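PDB 4JLE: phist from Plasmodium falciparum, which binds the virulence factor PfEMP1, probably its ATS domain through this helical PHIST module, and moves with it to knobs on the infected erythrocyte surface. Local coordinates for residues 18-21 with 22-25; 35-38 with 39-43; 48-51 with 52-56; 103-106 with 107-111; 156-159 with 160-163. All blocks are in the same frame, centred on the assembly; numbering follows the deposited sequence.

Contact 1: residues 18-21 with 22-25; sequences KYTA and EEIN. With ACT (acetate ion), chain H.
Thr20 and Glu23 set their side chains at about a right angle to each other and exchange two hydrogen bonds, the reciprocal pattern that defines a capping box. Thr20 is the N-cap of helix 21-28. Its OG1 accepts from Glu23 N at 3.0 Å with an N-H...O angle of 163°, and it does so because chi1 of 78° tucks the hydroxyl between the backbone N and the carbonyl carbon, facing the first turn. In return Glu23 runs an extended chain back past the start of the helix. With CG opposite the backbone N (chi1 172°), its OE1 meets Thr20 N at 3.2 Å, nearly along the C-O axis. The same carboxylate spreads further toward the N terminus: a water lies 2.7 Å from Glu23 OE2 and donates both to it and to Lys18 O.

On the buried side, Ile24 CG1 sits 3.1 Å from Thr20 O, while Ile24 CD1 packs against Tyr19 CB at 4.0 Å. Glu23 OE1 lies at the edge of the Tyr19 ring, and Lys18 CB lies over one face of that ring. An acetate, probably from the crystallisation liquor, accepts on OXT from Lys18 N (2.8 Å) and from Tyr19 N. Tyr19 and Ile24 also touch helix 37-72, through Ser45 and Tyr46 respectively.

The box gives polar partners to Thr20 N and to Glu23 N in the first turn, where no preceding helical carbonyl is available. A negative carboxylate at this end would probably also interact favourably with the helix dipole.

Contact 2: residues 35-38 with 39-43; sequences INRN and DMNII
Backbone bonds open helix 37-72 directly from the last residue of strand 34-36: Met40 N donates to Asn36 O, Asn41 N to Arg37 O and Ile42 N to Asn38 O. The Asn36 backbone is still extended while the residues after it are helical, which makes it the N-cap. Its OD1 takes the amide of Asp39 at 3.1 Å in an almost straight bond, 175° at the hydrogen, with the donor tilted from the carbonyl plane. With chi1 at 60°, CG sits between the backbone N and the carbonyl carbon, which turns OD1 toward Asp39 N. The Asp39 carboxylate, turned 56° from the Asn36 amide, reaches back through a water that donates to Asp39 OD2 and accepts from Asn36 N.

Ile35 provides the apolar half. Its CG1 rests on Asp39 CB, CG2 lies 3.9 Å from Met40 CG, and CD1 meets Ile43 CD1 at 3.7 Å, so one strand isoleucine touches residues of the first and second turns.

Helix 21-28 packs on this start through Met27, Glu23 and Ile24. Across the dimer interface, Ile35 and Asn36 pair in an antiparallel ladder with a strand of the second subunit, whose Phe120 packs on Ile43.

Contact 3: residues 48-51 with 52-56; sequences HESE and REKFK
Glu49 and Arg52 face each other on one flank of helix 37-72, and the arginine can be followed outward. Arg52 CB lies 3.3 Å from His48 O, the carbonyl to which Arg52 N donates. With chi1 at 176° and the chain extended from CG to NE, CD comes to 3.6 Å from Glu49 OE1. NE and CZ pass the same oxygen at slightly longer range, and NH1 ends 3.6 Å from it. OE1 sits off the guanidinium plane and the carboxylate is turned 51° from that plane, so the salt bridge is electrostatic, without a directed hydrogen bond.

The bend of Glu49 at chi2 (49°) sends its other oxygen toward the next turn, where Glu49 OE2 and Glu53 OE2 stand only 3.0 Å apart. Further round the helix, Lys54 NZ makes a weak hydrogen bond to Ser50 OG at 3.3 Å. It stays 4.2 Å from Glu51 OE1, beyond a salt bridge. Glu51 OE1 instead pairs with Arg135 of the second subunit. These are i to i+3 and i to i+4 pairs along one long helix of the bundle, whose Phe55 touches helix 77-110.

Glu49 OE2 and Glu53 OE2 should repel if both are charged, so a shared proton or a raised pKa is possible. Arg52 may partly offset that cost, since it lies by the other oxygen of Glu49, while the buried Glu51 carboxylate is probably balanced by Arg135.

Contact 4: residues 103-106 with 107-111; sequences LEYA and FLSLN
Tyr105 and Ser109 are linked near the C-terminal end of helix 77-110. Among the hydrogen bonds, Tyr105 O is gripped by two donors from the same residue: Ser109 OG at 2.7 Å and Ser109 N at 3.0 Å. They arrive from opposite faces of the carbonyl plane, the hydroxyl 38° out of it. The serine hydroxyl reaches back because chi1 of -55° places OG beside its own backbone N. The other main-chain bonds follow the helical pattern, from Phe107 N to Leu103 O through Leu110 N to Ala106 O. Asn111 then folds back, its ND2 giving Phe107 O a bond of 2.9 Å, directed at a lone pair in the carbonyl plane and straight to 163°.

Of the contacts with a ring, Ser109 OG lies 3.5 Å above one face of Tyr105, offset toward the rim and nearest to CE2. Tyr126 of the second subunit stacks with the same ring.

Apolar contact within the turn is slight, with Ala106 CB 4.5 Å from Leu110 CD1.

A serine hydroxyl bonded to the i-4 carbonyl is a common intrahelical arrangement; the Asn111 bond to Phe107 O lies where the chain leaves the helix, at the dimer interface, where Asn111 also bonds Asn111 of the second subunit.

Contact 5: residues 156-159 with 160-163; sequences MLNQ and KRKL
Arg161 lays its guanidinium over Leu157, one turn earlier on helix 117-163. Leu157 CB sits 3.7 Å above the centre of one face, and Leu157 CD1 approaches NH2 at 3.6 Å. At the edge of the same group, Asn158 OD1 accepts from NH1 at 3.2 Å. The oxygen is in the guanidinium plane and the donor is in the carbonyl plane, although the N-H...O angle is bent to 140°. The arginine gets there with CG beside its backbone N (chi1 -74°) and an extended chain whose CD passes Leu157 O.

Nearby, Met156 is bent at chi2 (-84°), which places SD 3.4 Å from Lys160 NZ, and again at chi3, which sets the methyl.

Beneath both pairs the helix sets the spacing, for example through Arg161 N to Leu157 O at 2.9 Å. Farther out, Tyr73 O and Lys74 O of the second subunit accept from NH1 and NH2 respectively, and its Pro76 packs on Leu157. This is i to i+4 packing plus an i to i+3 hydrogen bond near the exposed helix end, fastened to that subunit.

Three carbonyl oxygens, those of Asn158, Tyr73 and Lys74, hold the guanidinium, and their dipoles would probably help to stabilise its charge.

How the contacts relate
From the N terminus, contact 1 caps helix 21-28 where the loop after helix 7-14 ends, and contact 2 starts helix 37-72 at strand 34-36. These two touch, Ile24 and Tyr19 packing on Ile42, with Tyr19 CD1 3.5 Å from Ile42 CG2. Contact 3 lies farther along helix 37-72, its centre about 19 Å from that of contact 2. Contact 4 lies near the end of helix 77-110, about 14 Å between centres from contact 2, and contact 5 lies near the end of helix 117-163, about 60 Å between centres from contact 4. Each is local and all run in series, so none nests or crosses. Contacts 2 to 5 all meet the second subunit, spreading the dimer interface along the three long helices.

Contact 1: residues 18-21 with 22-25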
loop_
_atom_site.group_PDB
_atom_site.type_symbol
_atom_site.label_atom_id
_atom_site.label_comp_id
_atom_site.label_asym_id
_atom_site.label_seq_id
_atom_site.Cartn_x
_atom_site.Cartn_y
_atom_site.Cartn_z
ATOM N N LYS B 18 22.426 -4.181 7.710
ATOM C CA LYS B 18 23.150 -4.134 6.425
ATOM C C LYS B 18 23.752 -2.758 6.187
ATOM O O LYS B 18 24.721 -2.633 5.436
ATOM C CB LYS B 18 22.183 -4.451 5.259
ATOM C CG LYS B 18 21.939 -5.929 5.004
ATOM C CD LYS B 18 20.744 -6.139 4.100
ATOM C CE LYS B 18 21.038 -7.155 3.027
ATOM N NZ LYS B 18 19.801 -7.547 2.298
ATOM N N TYR B 19 23.122 -1.713 6.762
ATOM C CA TYR B 19 23.541 -0.315 6.590
ATOM C C TYR B 19 23.523 0.432 7.887
ATOM O O TYR B 19 22.691 0.149 8.739
ATOM C CB TYR B 19 22.625 0.458 5.602
ATOM C CG TYR B 19 21.857 -0.396 4.623
ATOM C CD1 TYR B 19 22.452 -0.852 3.456
ATOM C CD2 TYR B 19 20.526 -0.735 4.858
ATOM C CE1 TYR B 19 21.755 -1.656 2.555
ATOM C CE2 TYR B 19 19.814 -1.535 3.962
ATOM C CZ TYR B 19 20.441 -2.006 2.816
ATOM O OH TYR B 19 19.786 -2.825 1.927
ATOM N N THR B 20 24.387 1.438 8.011
ATOM C CA THR B 20 24.422 2.358 9.149
ATOM C C THR B 20 24.047 3.755 8.610
ATOM O O THR B 20 24.042 3.942 7.390
ATOM C CB THR B 20 25.786 2.318 9.846
ATOM O OG1 THR B 20 26.733 3.074 9.093
ATOM C CG2 THR B 20 26.295 0.902 10.058
ATOM N N ALA B 21 23.745 4.730 9.492
ATOM C CA ALA B 21 23.438 6.094 9.044
ATOM C C ALA B 21 24.718 6.800 8.572
ATOM O O ALA B 21 24.691 7.536 7.574
ATOM C CB ALA B 21 22.784 6.883 10.163
ATOM N N GLU B 22 25.843 6.510 9.275
ATOM C CA GLU B 22 27.180 7.040 9.039
ATOM C C GLU B 22 27.676 6.627 7.657
ATOM O O GLU B 22 28.164 7.484 6.929
ATOM C CB GLU B 22 28.151 6.561 10.134
ATOM C CG GLU B 22 29.269 7.538 10.462
ATOM C CD GLU B 22 29.856 7.325 11.844
ATOM O OE1 GLU B 22 30.860 6.584 11.952
ATOM O OE2 GLU B 22 29.285 7.864 12.822
ATOM N N GLU B 23 27.510 5.334 7.285
ATOM C CA GLU B 23 27.840 4.759 5.974
ATOM C C GLU B 23 27.108 5.505 4.848
ATOM O O GLU B 23 27.719 5.869 3.845
ATOM C CB GLU B 23 27.422 3.269 5.953
ATOM C CG GLU B 23 27.522 2.574 4.596
ATOM C CD GLU B 23 26.839 1.226 4.465
ATOM O OE1 GLU B 23 26.017 0.866 5.336
ATOM O OE2 GLU B 23 27.064 0.568 3.427
ATOM N N ILE B 24 25.786 5.717 5.036
ATOM C CA ILE B 24 24.886 6.384 4.083
ATOM C C ILE B 24 25.280 7.853 3.936
ATOM O O ILE B 24 25.377 8.326 2.801
ATOM C CB ILE B 24 23.360 6.196 4.446
ATOM C CG1 ILE B 24 22.963 4.708 4.579
ATOM C CG2 ILE B 24 22.426 6.921 3.474
ATOM C CD1 ILE B 24 23.214 3.787 3.415
ATOM N N ASN B 25 25.533 8.562 5.053
ATOM C CA ASN B 25 25.946 9.972 4.972
ATOM C C ASN B 25 27.320 10.093 4.267
ATOM O O ASN B 25 27.488 10.935 3.395
ATOM C CB ASN B 25 25.962 10.631 6.360
ATOM C CG ASN B 25 24.561 10.857 6.916
ATOM O OD1 ASN B 25 23.580 11.011 6.173
ATOM N ND2 ASN B 25 24.434 10.874 8.245
HETATM C C ACT H . 19.239 -3.283 7.810
HETATM O O ACT H . 18.735 -3.606 8.908
HETATM O OXT ACT H . 20.207 -2.488 7.697
HETATM C CH3 ACT H . 18.625 -3.909 6.525
HETATM O O HOH W 1 25.803 -1.810 3.137
#

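Contact 2: residues 35-38 with 39-43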
loop_
_atom_site.group_PDB
_atom_site.type_symbol
_atom_site.label_atom_id
_atom_site.label_comp_id
_atom_site.label_asym_id
_atom_site.label_seq_id
_atom_site.Cartn_x
_atom_site.Cartn_y
_atom_site.Cartn_z
ATOM N N ILE B 35 28.594 8.043 -8.852
ATOM C CA ILE B 35 28.068 7.054 -7.934
ATOM C C ILE B 35 27.480 5.930 -8.798
ATOM O O ILE B 35 26.743 6.198 -9.766
ATOM C CB ILE B 35 27.067 7.650 -6.888
ATOM C CG1 ILE B 35 26.700 6.597 -5.792
ATOM C CG2 ILE B 35 25.825 8.342 -7.530
ATOM C CD1 ILE B 35 25.962 7.198 -4.533
ATOM N N ASN B 36 27.871 4.677 -8.485
ATOM C CA ASN B 36 27.408 3.496 -9.213
ATOM C C ASN B 36 26.035 3.021 -8.674
ATOM O O ASN B 36 25.548 3.533 -7.657
ATOM C CB ASN B 36 28.464 2.354 -9.177
ATOM C CG ASN B 36 28.832 1.862 -7.790
ATOM O OD1 ASN B 36 27.987 1.395 -7.015
ATOM N ND2 ASN B 36 30.112 1.942 -7.448
ATOM N N ARG B 37 25.415 2.047 -9.395
ATOM C CA ARG B 37 24.105 1.461 -9.109
ATOM C C ARG B 37 24.066 0.765 -7.766
ATOM O O ARG B 37 23.067 0.896 -7.080
ATOM C CB ARG B 37 23.720 0.478 -10.202
ATOM C CG ARG B 37 22.218 0.194 -10.218
ATOM C CD ARG B 37 21.909 -1.113 -10.924
ATOM N NE ARG B 37 22.266 -1.125 -12.352
ATOM C CZ ARG B 37 21.399 -1.232 -13.364
ATOM N NH1 ARG B 37 20.093 -1.313 -13.124
ATOM N NH2 ARG B 37 21.832 -1.239 -14.620
ATOM N N ASN B 38 25.138 0.056 -7.359
ATOM C CA ASN B 38 25.149 -0.605 -6.059
ATOM C C ASN B 38 24.921 0.396 -4.925
ATOM O O ASN B 38 23.952 0.280 -4.168
ATOM C CB ASN B 38 26.452 -1.344 -5.834
ATOM C CG ASN B 38 26.557 -1.841 -4.401
ATOM O OD1 ASN B 38 25.576 -2.390 -3.839
ATOM N ND2 ASN B 38 27.731 -1.629 -3.772
ATOM N N ASP B 39 25.793 1.405 -4.853
ATOM C CA ASP B 39 25.733 2.460 -3.862
ATOM C C ASP B 39 24.372 3.201 -3.886
ATOM O O ASP B 39 23.822 3.501 -2.820
ATOM C CB ASP B 39 26.922 3.398 -4.090
ATOM C CG ASP B 39 28.285 2.739 -3.843
ATOM O OD1 ASP B 39 28.315 1.501 -3.552
ATOM O OD2 ASP B 39 29.319 3.478 -3.839
ATOM N N MET B 40 23.790 3.420 -5.081
ATOM C CA MET B 40 22.481 4.080 -5.217
ATOM C C MET B 40 21.383 3.208 -4.645
ATOM O O MET B 40 20.491 3.714 -3.964
ATOM C CB MET B 40 22.177 4.409 -6.692
ATOM C CG MET B 40 23.119 5.503 -7.287
ATOM S SD MET B 40 22.500 6.043 -8.912
ATOM C CE MET B 40 23.522 5.031 -10.073
ATOM N N ASN B 41 21.485 1.881 -4.870
ATOM C CA ASN B 41 20.515 0.912 -4.384
ATOM C C ASN B 41 20.599 0.791 -2.866
ATOM O O ASN B 41 19.567 0.836 -2.206
ATOM C CB ASN B 41 20.709 -0.443 -5.085
ATOM C CG ASN B 41 20.289 -0.477 -6.550
ATOM O OD1 ASN B 41 19.712 0.474 -7.093
ATOM N ND2 ASN B 41 20.567 -1.583 -7.219
ATOM N N ILE B 42 21.823 0.725 -2.313
ATOM C CA ILE B 42 22.044 0.678 -0.861
ATOM C C ILE B 42 21.360 1.889 -0.237
ATOM O O ILE B 42 20.614 1.720 0.726
ATOM C CB ILE B 42 23.588 0.619 -0.519
ATOM C CG1 ILE B 42 24.148 -0.792 -0.749
ATOM C CG2 ILE B 42 23.902 1.150 0.929
ATOM C CD1 ILE B 42 25.638 -0.868 -0.971
ATOM N N ILE B 43 21.603 3.102 -0.789
ATOM C CA ILE B 43 21.061 4.341 -0.225
ATOM C C ILE B 43 19.522 4.346 -0.320
ATOM O O ILE B 43 18.866 4.725 0.647
ATOM C CB ILE B 43 21.702 5.622 -0.883
ATOM C CG1 ILE B 43 23.195 5.767 -0.502
ATOM C CG2 ILE B 43 20.958 6.910 -0.469
ATOM C CD1 ILE B 43 24.000 6.722 -1.416
HETATM O O HOH W 2 29.996 4.660 -6.346
#

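Contact 3: residues 48-51 with 52-56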
loop_
_atom_site.group_PDB
_atom_site.type_symbol
_atom_site.label_atom_id
_atom_site.label_comp_id
_atom_site.label_asym_id
_atom_site.label_seq_id
_atom_site.Cartn_x
_atom_site.Cartn_y
_atom_site.Cartn_z
ATOM N N HIS B 48 14.130 3.988 1.895
ATOM C CA HIS B 48 12.839 3.319 1.848
ATOM C C HIS B 48 12.497 2.824 3.261
ATOM O O HIS B 48 11.414 3.116 3.777
ATOM C CB HIS B 48 12.828 2.137 0.835
ATOM C CG HIS B 48 12.929 2.493 -0.632
ATOM N ND1 HIS B 48 12.514 3.737 -1.128
ATOM C CD2 HIS B 48 13.409 1.750 -1.670
ATOM C CE1 HIS B 48 12.761 3.705 -2.436
ATOM N NE2 HIS B 48 13.297 2.532 -2.814
ATOM N N GLU B 49 13.470 2.161 3.925
ATOM C CA GLU B 49 13.294 1.609 5.266
ATOM C C GLU B 49 13.059 2.701 6.327
ATOM O O GLU B 49 12.158 2.546 7.157
ATOM C CB GLU B 49 14.475 0.713 5.648
ATOM C CG GLU B 49 14.260 -0.111 6.917
ATOM C CD GLU B 49 12.960 -0.900 7.054
ATOM O OE1 GLU B 49 12.524 -1.545 6.068
ATOM O OE2 GLU B 49 12.388 -0.885 8.167
ATOM N N SER B 50 13.824 3.795 6.273
ATOM C CA SER B 50 13.710 4.920 7.200
ATOM C C SER B 50 12.326 5.603 7.093
ATOM O O SER B 50 11.710 5.936 8.117
ATOM C CB SER B 50 14.822 5.931 6.929
ATOM O OG SER B 50 14.770 7.028 7.827
ATOM N N GLU B 51 11.828 5.768 5.858
ATOM C CA GLU B 51 10.544 6.406 5.596
ATOM C C GLU B 51 9.403 5.509 6.029
ATOM O O GLU B 51 8.423 6.025 6.530
ATOM C CB GLU B 51 10.399 6.821 4.132
ATOM C CG GLU B 51 11.476 7.794 3.641
ATOM C CD GLU B 51 11.839 9.084 4.377
ATOM O OE1 GLU B 51 11.251 9.372 5.442
ATOM O OE2 GLU B 51 12.734 9.808 3.884
ATOM N N ARG B 52 9.576 4.188 5.929
ATOM C CA ARG B 52 8.635 3.154 6.338
ATOM C C ARG B 52 8.483 3.195 7.863
ATOM O O ARG B 52 7.368 3.172 8.358
ATOM C CB ARG B 52 9.170 1.797 5.837
ATOM C CG ARG B 52 8.415 0.531 6.206
ATOM C CD ARG B 52 9.060 -0.625 5.447
ATOM N NE ARG B 52 8.624 -1.953 5.893
ATOM C CZ ARG B 52 9.000 -3.097 5.321
ATOM N NH1 ARG B 52 9.819 -3.087 4.276
ATOM N NH2 ARG B 52 8.566 -4.257 5.795
ATOM N N GLU B 53 9.599 3.333 8.596
ATOM C CA GLU B 53 9.582 3.412 10.064
ATOM C C GLU B 53 8.958 4.700 10.574
ATOM O O GLU B 53 8.222 4.664 11.557
ATOM C CB GLU B 53 10.998 3.319 10.639
ATOM C CG GLU B 53 11.584 1.924 10.601
ATOM C CD GLU B 53 13.097 1.875 10.691
ATOM O OE1 GLU B 53 13.712 2.855 11.177
ATOM O OE2 GLU B 53 13.668 0.849 10.254
ATOM N N LYS B 54 9.318 5.839 9.971
ATOM C CA LYS B 54 8.834 7.149 10.374
ATOM C C LYS B 54 7.316 7.266 10.140
ATOM O O LYS B 54 6.619 7.868 10.961
ATOM C CB LYS B 54 9.602 8.245 9.617
ATOM C CG LYS B 54 10.993 8.542 10.173
ATOM C CD LYS B 54 11.705 9.631 9.359
ATOM C CE LYS B 54 13.175 9.765 9.689
ATOM N NZ LYS B 54 13.958 10.198 8.496
ATOM N N PHE B 55 6.816 6.660 9.039
ATOM C CA PHE B 55 5.401 6.637 8.679
ATOM C C PHE B 55 4.587 5.961 9.790
ATOM O O PHE B 55 3.526 6.471 10.162
ATOM C CB PHE B 55 5.198 5.954 7.307
ATOM C CG PHE B 55 3.806 5.465 6.984
ATOM C CD1 PHE B 55 2.823 6.346 6.555
ATOM C CD2 PHE B 55 3.490 4.111 7.060
ATOM C CE1 PHE B 55 1.525 5.892 6.266
ATOM C CE2 PHE B 55 2.193 3.662 6.788
ATOM C CZ PHE B 55 1.218 4.557 6.395
ATOM N N LYS B 56 5.087 4.810 10.297
ATOM C CA LYS B 56 4.500 4.004 11.360
ATOM C C LYS B 56 4.439 4.781 12.659
ATOM O O LYS B 56 3.444 4.662 13.371
ATOM C CB LYS B 56 5.270 2.698 11.549
ATOM C CG LYS B 56 4.564 1.527 10.871
ATOM C CD LYS B 56 5.334 0.210 10.988
ATOM C CE LYS B 56 6.048 -0.184 9.713
ATOM N NZ LYS B 56 5.145 -0.819 8.702
#

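Contact 4: residues 103-106 with 107-111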
loop_
_atom_site.group_PDB
_atom_site.type_symbol
_atom_site.label_atom_id
_atom_site.label_comp_id
_atom_site.label_asym_id
_atom_site.label_seq_id
_atom_site.Cartn_x
_atom_site.Cartn_y
_atom_site.Cartn_z
ATOM N N LEU B 103 9.418 7.862 -7.191
ATOM C CA LEU B 103 10.190 6.879 -7.946
ATOM C C LEU B 103 10.292 7.342 -9.389
ATOM O O LEU B 103 11.353 7.220 -9.979
ATOM C CB LEU B 103 9.547 5.500 -7.894
ATOM C CG LEU B 103 9.768 4.650 -6.656
ATOM C CD1 LEU B 103 8.703 3.560 -6.585
ATOM C CD2 LEU B 103 11.168 4.032 -6.633
ATOM N N GLU B 104 9.191 7.907 -9.941
ATOM C CA GLU B 104 9.129 8.445 -11.300
ATOM C C GLU B 104 10.023 9.657 -11.398
ATOM O O GLU B 104 10.761 9.785 -12.373
ATOM C CB GLU B 104 7.676 8.800 -11.692
ATOM C CG GLU B 104 6.819 7.595 -12.040
ATOM C CD GLU B 104 5.312 7.804 -12.150
ATOM O OE1 GLU B 104 4.856 8.965 -12.285
ATOM O OE2 GLU B 104 4.582 6.787 -12.123
ATOM N N TYR B 105 9.988 10.532 -10.374
ATOM C CA TYR B 105 10.830 11.727 -10.322
ATOM C C TYR B 105 12.315 11.326 -10.380
ATOM O O TYR B 105 13.072 11.878 -11.181
ATOM C CB TYR B 105 10.554 12.561 -9.039
ATOM C CG TYR B 105 11.456 13.776 -8.940
ATOM C CD1 TYR B 105 11.133 14.964 -9.593
ATOM C CD2 TYR B 105 12.673 13.717 -8.264
ATOM C CE1 TYR B 105 11.984 16.072 -9.549
ATOM C CE2 TYR B 105 13.534 14.818 -8.223
ATOM C CZ TYR B 105 13.173 15.998 -8.853
ATOM O OH TYR B 105 13.984 17.108 -8.809
ATOM N N ALA B 106 12.716 10.378 -9.512
ATOM C CA ALA B 106 14.086 9.893 -9.408
ATOM C C ALA B 106 14.505 9.182 -10.681
ATOM O O ALA B 106 15.628 9.384 -11.118
ATOM C CB ALA B 106 14.249 8.967 -8.207
ATOM N N PHE B 107 13.607 8.418 -11.316
ATOM C CA PHE B 107 13.936 7.699 -12.544
ATOM C C PHE B 107 14.308 8.664 -13.675
ATOM O O PHE B 107 15.364 8.507 -14.288
ATOM C CB PHE B 107 12.815 6.750 -12.973
ATOM C CG PHE B 107 13.119 6.018 -14.246
ATOM C CD1 PHE B 107 14.135 5.060 -14.293
ATOM C CD2 PHE B 107 12.367 6.246 -15.387
ATOM C CE1 PHE B 107 14.425 4.388 -15.474
ATOM C CE2 PHE B 107 12.637 5.549 -16.565
ATOM C CZ PHE B 107 13.684 4.647 -16.607
ATOM N N LEU B 108 13.462 9.675 -13.911
ATOM C CA LEU B 108 13.679 10.666 -14.960
ATOM C C LEU B 108 14.853 11.585 -14.672
ATOM O O LEU B 108 15.513 12.022 -15.612
ATOM C CB LEU B 108 12.410 11.516 -15.168
ATOM C CG LEU B 108 11.100 10.768 -15.436
ATOM C CD1 LEU B 108 9.932 11.739 -15.481
ATOM C CD2 LEU B 108 11.166 9.911 -16.718
ATOM N N SER B 109 15.098 11.915 -13.400
ATOM C CA SER B 109 16.186 12.835 -13.048
ATOM C C SER B 109 17.568 12.203 -13.154
ATOM O O SER B 109 18.539 12.909 -13.405
ATOM C CB SER B 109 16.007 13.373 -11.629
ATOM O OG SER B 109 14.747 13.985 -11.432
ATOM N N LEU B 110 17.672 10.896 -12.921
ATOM C CA LEU B 110 18.962 10.205 -12.853
ATOM C C LEU B 110 19.356 9.498 -14.142
ATOM O O LEU B 110 20.449 8.944 -14.232
ATOM C CB LEU B 110 18.945 9.179 -11.679
ATOM C CG LEU B 110 18.761 9.743 -10.251
ATOM C CD1 LEU B 110 18.569 8.643 -9.283
ATOM C CD2 LEU B 110 19.933 10.582 -9.802
ATOM N N ASN B 111 18.501 9.538 -15.135
ATOM C CA ASN B 111 18.767 8.850 -16.390
ATOM C C ASN B 111 18.510 9.767 -17.586
ATOM O O ASN B 111 17.810 10.794 -17.457
ATOM C CB ASN B 111 17.863 7.585 -16.483
ATOM C CG ASN B 111 18.189 6.538 -15.453
ATOM O OD1 ASN B 111 19.209 5.842 -15.529
ATOM N ND2 ASN B 111 17.330 6.422 -14.459
#

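Contact 5: residues 156-159 with 160-163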
loop_
_atom_site.group_PDB
_atom_site.type_symbol
_atom_site.label_atom_id
_atom_site.label_comp_id
_atom_site.label_asym_id
_atom_site.label_seq_id
_atom_site.Cartn_x
_atom_site.Cartn_y
_atom_site.Cartn_z
ATOM N N MET B 156 -22.386 -21.679 13.800
ATOM C CA MET B 156 -22.682 -20.986 15.065
ATOM C C MET B 156 -24.139 -20.498 15.079
ATOM O O MET B 156 -24.800 -20.610 16.111
ATOM C CB MET B 156 -21.694 -19.806 15.272
ATOM C CG MET B 156 -21.883 -19.013 16.571
ATOM S SD MET B 156 -23.157 -17.697 16.472
ATOM C CE MET B 156 -22.164 -16.298 16.001
ATOM N N LEU B 157 -24.632 -19.942 13.948
ATOM C CA LEU B 157 -26.019 -19.470 13.831
ATOM C C LEU B 157 -26.989 -20.637 13.892
ATOM O O LEU B 157 -27.972 -20.557 14.621
ATOM C CB LEU B 157 -26.267 -18.658 12.543
ATOM C CG LEU B 157 -25.558 -17.303 12.393
ATOM C CD1 LEU B 157 -25.868 -16.690 11.044
ATOM C CD2 LEU B 157 -25.913 -16.334 13.520
ATOM N N ASN B 158 -26.720 -21.715 13.133
ATOM C CA ASN B 158 -27.568 -22.905 13.092
ATOM C C ASN B 158 -27.715 -23.494 14.509
ATOM O O ASN B 158 -28.839 -23.840 14.897
ATOM C CB ASN B 158 -27.024 -23.934 12.085
ATOM C CG ASN B 158 -27.381 -23.668 10.628
ATOM O OD1 ASN B 158 -28.004 -22.654 10.265
ATOM N ND2 ASN B 158 -27.007 -24.590 9.747
ATOM N N GLN B 159 -26.606 -23.482 15.311
ATOM C CA GLN B 159 -26.558 -23.913 16.722
ATOM C C GLN B 159 -27.583 -23.121 17.556
ATOM O O GLN B 159 -28.478 -23.727 18.143
ATOM C CB GLN B 159 -25.143 -23.731 17.314
ATOM C CG GLN B 159 -24.132 -24.805 16.901
ATOM C CD GLN B 159 -22.677 -24.400 17.106
ATOM O OE1 GLN B 159 -22.344 -23.390 17.747
ATOM N NE2 GLN B 159 -21.762 -25.187 16.556
ATOM N N LYS B 160 -27.498 -21.764 17.530
ATOM C CA LYS B 160 -28.404 -20.850 18.245
ATOM C C LYS B 160 -29.860 -21.027 17.761
ATOM O O LYS B 160 -30.781 -20.978 18.584
ATOM C CB LYS B 160 -27.959 -19.381 18.112
ATOM C CG LYS B 160 -26.731 -19.036 18.919
ATOM C CD LYS B 160 -26.401 -17.563 18.794
ATOM C CE LYS B 160 -25.113 -17.240 19.523
ATOM N NZ LYS B 160 -24.477 -15.981 19.044
ATOM N N ARG B 161 -30.055 -21.295 16.444
ATOM C CA ARG B 161 -31.370 -21.539 15.835
ATOM C C ARG B 161 -31.972 -22.887 16.300
ATOM O O ARG B 161 -33.162 -22.935 16.603
ATOM C CB ARG B 161 -31.288 -21.507 14.305
ATOM C CG ARG B 161 -31.137 -20.102 13.728
ATOM C CD ARG B 161 -30.506 -20.152 12.357
ATOM N NE ARG B 161 -30.260 -18.822 11.801
ATOM C CZ ARG B 161 -29.513 -18.597 10.725
ATOM N NH1 ARG B 161 -28.917 -19.606 10.100
ATOM N NH2 ARG B 161 -29.343 -17.360 10.276
ATOM N N LYS B 162 -31.156 -23.970 16.346
ATOM C CA LYS B 162 -31.558 -25.320 16.785
ATOM C C LYS B 162 -31.966 -25.317 18.268
ATOM O O LYS B 162 -32.919 -26.010 18.648
ATOM C CB LYS B 162 -30.428 -26.346 16.556
ATOM C CG LYS B 162 -30.220 -26.737 15.095
ATOM C CD LYS B 162 -29.164 -27.833 14.935
ATOM C CE LYS B 162 -27.746 -27.300 14.928
ATOM N NZ LYS B 162 -26.754 -28.377 14.693
ATOM N N LEU B 163 -31.252 -24.512 19.088
ATOM C CA LEU B 163 -31.479 -24.318 20.519
ATOM C C LEU B 163 -32.873 -23.704 20.785
ATOM O O LEU B 163 -33.580 -24.182 21.676
ATOM C CB LEU B 163 -30.368 -23.420 21.082
ATOM C CG LEU B 163 -30.306 -23.228 22.587
ATOM C CD1 LEU B 163 -29.766 -24.485 23.292
ATOM C CD2 LEU B 163 -29.454 -22.018 22.925
#